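Long-range contact in Per a 4 allergen (Periplaneta americana, PDB 3EBW), which is a major cockroach allergen recognised by IgE and, as a lipocalin-like beta barrel, probably carries a small hydrophobic ligand: residues V98-I107 with T134-Y145. Numbering follows the deposited sequence.
Sequences VGTDYQTYSI and TKAKVNEVLAPY. Unlike the reference sequence in segment 98-107: Val98 (reference Ile).
The hairpin joining strands 93-100 and 106-112 of the lipocalin beta barrel meets helix 132-142 here, with Tyr105 on Thr134 and Ile107 on Leu142. The helix packs against the outer wall of the barrel, as in other lipocalins. The ring of Tyr105 runs at a slant across the helix, with its CB end at Thr134 and Val138 and its OH end at Lys137. Its CG sits between the backbone N and the carbonyl carbon (chi1 77°), which sends the OH out to the lysine side. Lys137 CG lies over one ring face, 4.2 Å off the Tyr105 ring plane and nearer its margin than its centre. The lysine chain bends at chi2 and chi4 and brings NZ to Tyr105 OH at 3.4 Å, a weak hydrogen bond. At the base of the ring, Tyr105 CB meets Thr134 CG2 at 3.6 Å and Val138 CG2 at 3.9 Å. With Thr134 OG1 beside the backbone N (chi1 -54°), the methyl CG2 is the branch anti to N that meets Tyr105, while OG1 is hydrogen-bonded to Asp131.

Further along, Leu142 CD2 touches Ile107 CG1 at 3.6 Å and lies close to CB and CG2 as well. Tyr121 of strand 119-125 touches both residues, and Val138 leans on Ile123 of the same strand. A classic beta bulge sets Val98 and Gly99 opposite Ile107. Val98 CG1 reaches Val141 CG1 at 4.3 Å and Tyr145 CE2 at 4.2 Å, so the 3-10 segment after the helix also joins the contact.

The hairpin holds its own shape. Thr100 OG1 accepts from Tyr102 N in an ST turn and donates to Tyr105 O on a lone pair. Asp101 OD2 accepts from Gln103 N in an Asx turn. The helix is thus held to the barrel mainly by apolar side chains, and the one polar link across, Lys137 to Tyr105, probably adds little.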
# COMPACT_ATOMS: atom_id res chain seq x y z
N VAL A 98 10.76 -7.99 15.11
CA VAL A 98 10.97 -9.14 14.24
C VAL A 98 12.43 -9.51 13.98
O VAL A 98 12.76 -10.69 13.83
CB VAL A 98 10.27 -8.91 12.91
CG1 VAL A 98 10.55 -10.05 11.94
CG2 VAL A 98 8.79 -8.75 13.16
N GLY A 99 13.31 -8.51 13.92
CA GLY A 99 14.71 -8.79 13.68
C GLY A 99 15.60 -7.57 13.57
O GLY A 99 15.29 -6.61 12.87
N THR A 100 16.73 -7.59 14.27
CA THR A 100 17.66 -6.47 14.20
C THR A 100 19.09 -6.79 14.64
O THR A 100 19.34 -7.75 15.37
CB THR A 100 17.15 -5.30 15.03
OG1 THR A 100 18.05 -4.21 14.88
CG2 THR A 100 17.08 -5.69 16.52
N ASP A 101 20.04 -5.98 14.19
CA ASP A 101 21.43 -6.17 14.57
C ASP A 101 21.87 -4.90 15.30
O ASP A 101 23.05 -4.66 15.50
CB ASP A 101 22.30 -6.41 13.34
CG ASP A 101 22.53 -5.15 12.52
OD1 ASP A 101 23.29 -5.24 11.54
OD2 ASP A 101 21.96 -4.09 12.84
N TYR A 102 20.88 -4.11 15.69
CA TYR A 102 21.07 -2.86 16.40
C TYR A 102 21.98 -1.86 15.73
O TYR A 102 22.30 -0.84 16.34
CB TYR A 102 21.59 -3.07 17.83
CG TYR A 102 20.71 -3.94 18.69
CD1 TYR A 102 20.87 -5.32 18.68
CD2 TYR A 102 19.72 -3.40 19.49
CE1 TYR A 102 20.06 -6.14 19.45
CE2 TYR A 102 18.90 -4.22 20.26
CZ TYR A 102 19.08 -5.59 20.23
OH TYR A 102 18.26 -6.43 20.92
N GLN A 103 22.42 -2.11 14.50
CA GLN A 103 23.27 -1.13 13.83
C GLN A 103 23.49 -1.29 12.34
O GLN A 103 24.62 -1.26 11.88
CB GLN A 103 24.61 -1.01 14.56
CG GLN A 103 24.65 0.20 15.51
CD GLN A 103 25.85 0.25 16.43
OE1 GLN A 103 26.99 0.31 15.97
NE2 GLN A 103 25.60 0.24 17.73
N THR A 104 22.39 -1.42 11.59
CA THR A 104 22.44 -1.57 10.14
C THR A 104 21.04 -1.77 9.55
O THR A 104 20.68 -1.14 8.56
CB THR A 104 23.34 -2.75 9.70
OG1 THR A 104 23.99 -2.40 8.48
CG2 THR A 104 22.54 -4.00 9.42
N TYR A 105 20.27 -2.67 10.16
CA TYR A 105 18.91 -2.96 9.74
C TYR A 105 18.06 -3.19 10.99
O TYR A 105 18.59 -3.51 12.04
CB TYR A 105 18.88 -4.21 8.86
CG TYR A 105 19.01 -5.50 9.61
CD1 TYR A 105 20.24 -5.92 10.12
CD2 TYR A 105 17.90 -6.32 9.81
CE1 TYR A 105 20.36 -7.12 10.81
CE2 TYR A 105 18.01 -7.52 10.49
CZ TYR A 105 19.24 -7.92 10.99
OH TYR A 105 19.34 -9.11 11.68
N SER A 106 16.75 -3.02 10.87
CA SER A 106 15.87 -3.18 12.01
C SER A 106 14.45 -3.44 11.58
O SER A 106 13.75 -2.48 11.27
CB SER A 106 15.88 -1.91 12.85
OG SER A 106 14.63 -1.73 13.51
N ILE A 107 13.99 -4.68 11.57
CA ILE A 107 12.61 -4.89 11.16
C ILE A 107 11.66 -5.05 12.37
O ILE A 107 11.71 -6.03 13.10
CB ILE A 107 12.49 -6.04 10.02
CG1 ILE A 107 11.53 -7.12 10.44
CG2 ILE A 107 13.86 -6.62 9.62
CD1 ILE A 107 10.11 -6.70 10.39
N THR A 134 23.12 -5.95 3.22
CA THR A 134 22.03 -5.86 4.18
C THR A 134 20.72 -6.38 3.57
O THR A 134 20.18 -7.39 4.04
CB THR A 134 21.84 -4.39 4.67
OG1 THR A 134 23.08 -3.88 5.17
CG2 THR A 134 20.81 -4.32 5.78
N LYS A 135 20.23 -5.71 2.53
CA LYS A 135 18.99 -6.11 1.85
C LYS A 135 18.82 -7.62 1.84
O LYS A 135 17.74 -8.15 2.09
CB LYS A 135 18.98 -5.60 0.40
CG LYS A 135 18.42 -4.21 0.20
CD LYS A 135 17.88 -4.09 -1.22
CE LYS A 135 17.00 -2.86 -1.40
NZ LYS A 135 16.02 -3.03 -2.53
N ALA A 136 19.91 -8.31 1.52
CA ALA A 136 19.92 -9.77 1.48
C ALA A 136 19.39 -10.32 2.79
O ALA A 136 18.43 -11.10 2.82
CB ALA A 136 21.34 -10.26 1.25
N LYS A 137 20.02 -9.88 3.88
CA LYS A 137 19.67 -10.31 5.22
C LYS A 137 18.23 -9.95 5.59
O LYS A 137 17.49 -10.79 6.13
CB LYS A 137 20.64 -9.68 6.23
CG LYS A 137 20.44 -10.14 7.65
CD LYS A 137 20.54 -11.65 7.75
CE LYS A 137 20.43 -12.08 9.18
NZ LYS A 137 21.36 -11.25 9.99
N VAL A 138 17.84 -8.71 5.30
CA VAL A 138 16.50 -8.23 5.62
C VAL A 138 15.45 -9.13 5.01
O VAL A 138 14.38 -9.33 5.60
CB VAL A 138 16.27 -6.77 5.15
CG1 VAL A 138 14.89 -6.29 5.57
CG2 VAL A 138 17.30 -5.88 5.76
N ASN A 139 15.74 -9.68 3.82
CA ASN A 139 14.80 -10.57 3.14
C ASN A 139 14.95 -11.98 3.65
O ASN A 139 14.02 -12.78 3.61
CB ASN A 139 15.02 -10.53 1.64
CG ASN A 139 14.52 -9.26 1.03
OD1 ASN A 139 15.07 -8.19 1.27
ND2 ASN A 139 13.44 -9.37 0.27
N GLU A 140 16.15 -12.27 4.13
CA GLU A 140 16.44 -13.57 4.70
C GLU A 140 15.52 -13.66 5.92
O GLU A 140 14.89 -14.70 6.16
CB GLU A 140 17.91 -13.60 5.11
CG GLU A 140 18.42 -14.95 5.53
CD GLU A 140 19.82 -14.85 6.09
OE1 GLU A 140 20.73 -14.40 5.36
OE2 GLU A 140 20.01 -15.20 7.27
N VAL A 141 15.44 -12.56 6.66
CA VAL A 141 14.60 -12.47 7.86
C VAL A 141 13.11 -12.34 7.54
O VAL A 141 12.27 -13.02 8.15
CB VAL A 141 15.00 -11.26 8.76
CG1 VAL A 141 14.16 -11.27 10.03
CG2 VAL A 141 16.48 -11.31 9.11
N LEU A 142 12.78 -11.46 6.61
CA LEU A 142 11.38 -11.24 6.25
C LEU A 142 10.76 -12.50 5.63
O LEU A 142 9.57 -12.79 5.83
CB LEU A 142 11.27 -10.06 5.27
CG LEU A 142 10.86 -8.69 5.85
CD1 LEU A 142 9.39 -8.68 6.18
CD2 LEU A 142 11.66 -8.39 7.11
N ALA A 143 11.58 -13.25 4.92
CA ALA A 143 11.16 -14.46 4.24
C ALA A 143 10.13 -15.35 4.95
O ALA A 143 9.02 -15.52 4.47
CB ALA A 143 12.39 -15.27 3.88
N PRO A 144 10.49 -15.93 6.11
CA PRO A 144 9.58 -16.81 6.86
C PRO A 144 8.12 -16.40 6.96
O PRO A 144 7.26 -17.25 7.24
CB PRO A 144 10.24 -16.88 8.23
CG PRO A 144 11.71 -16.79 7.89
CD PRO A 144 11.73 -15.68 6.87
N TYR A 145 7.81 -15.12 6.74
CA TYR A 145 6.44 -14.63 6.85
C TYR A 145 5.84 -14.33 5.51
O TYR A 145 4.70 -13.88 5.40
CB TYR A 145 6.38 -13.39 7.72
CG TYR A 145 7.02 -13.64 9.05
CD1 TYR A 145 6.36 -14.38 10.02
CD2 TYR A 145 8.34 -13.27 9.28
CE1 TYR A 145 7.00 -14.76 11.19
CE2 TYR A 145 8.99 -13.64 10.44
CZ TYR A 145 8.32 -14.40 11.39
OH TYR A 145 8.99 -14.83 12.52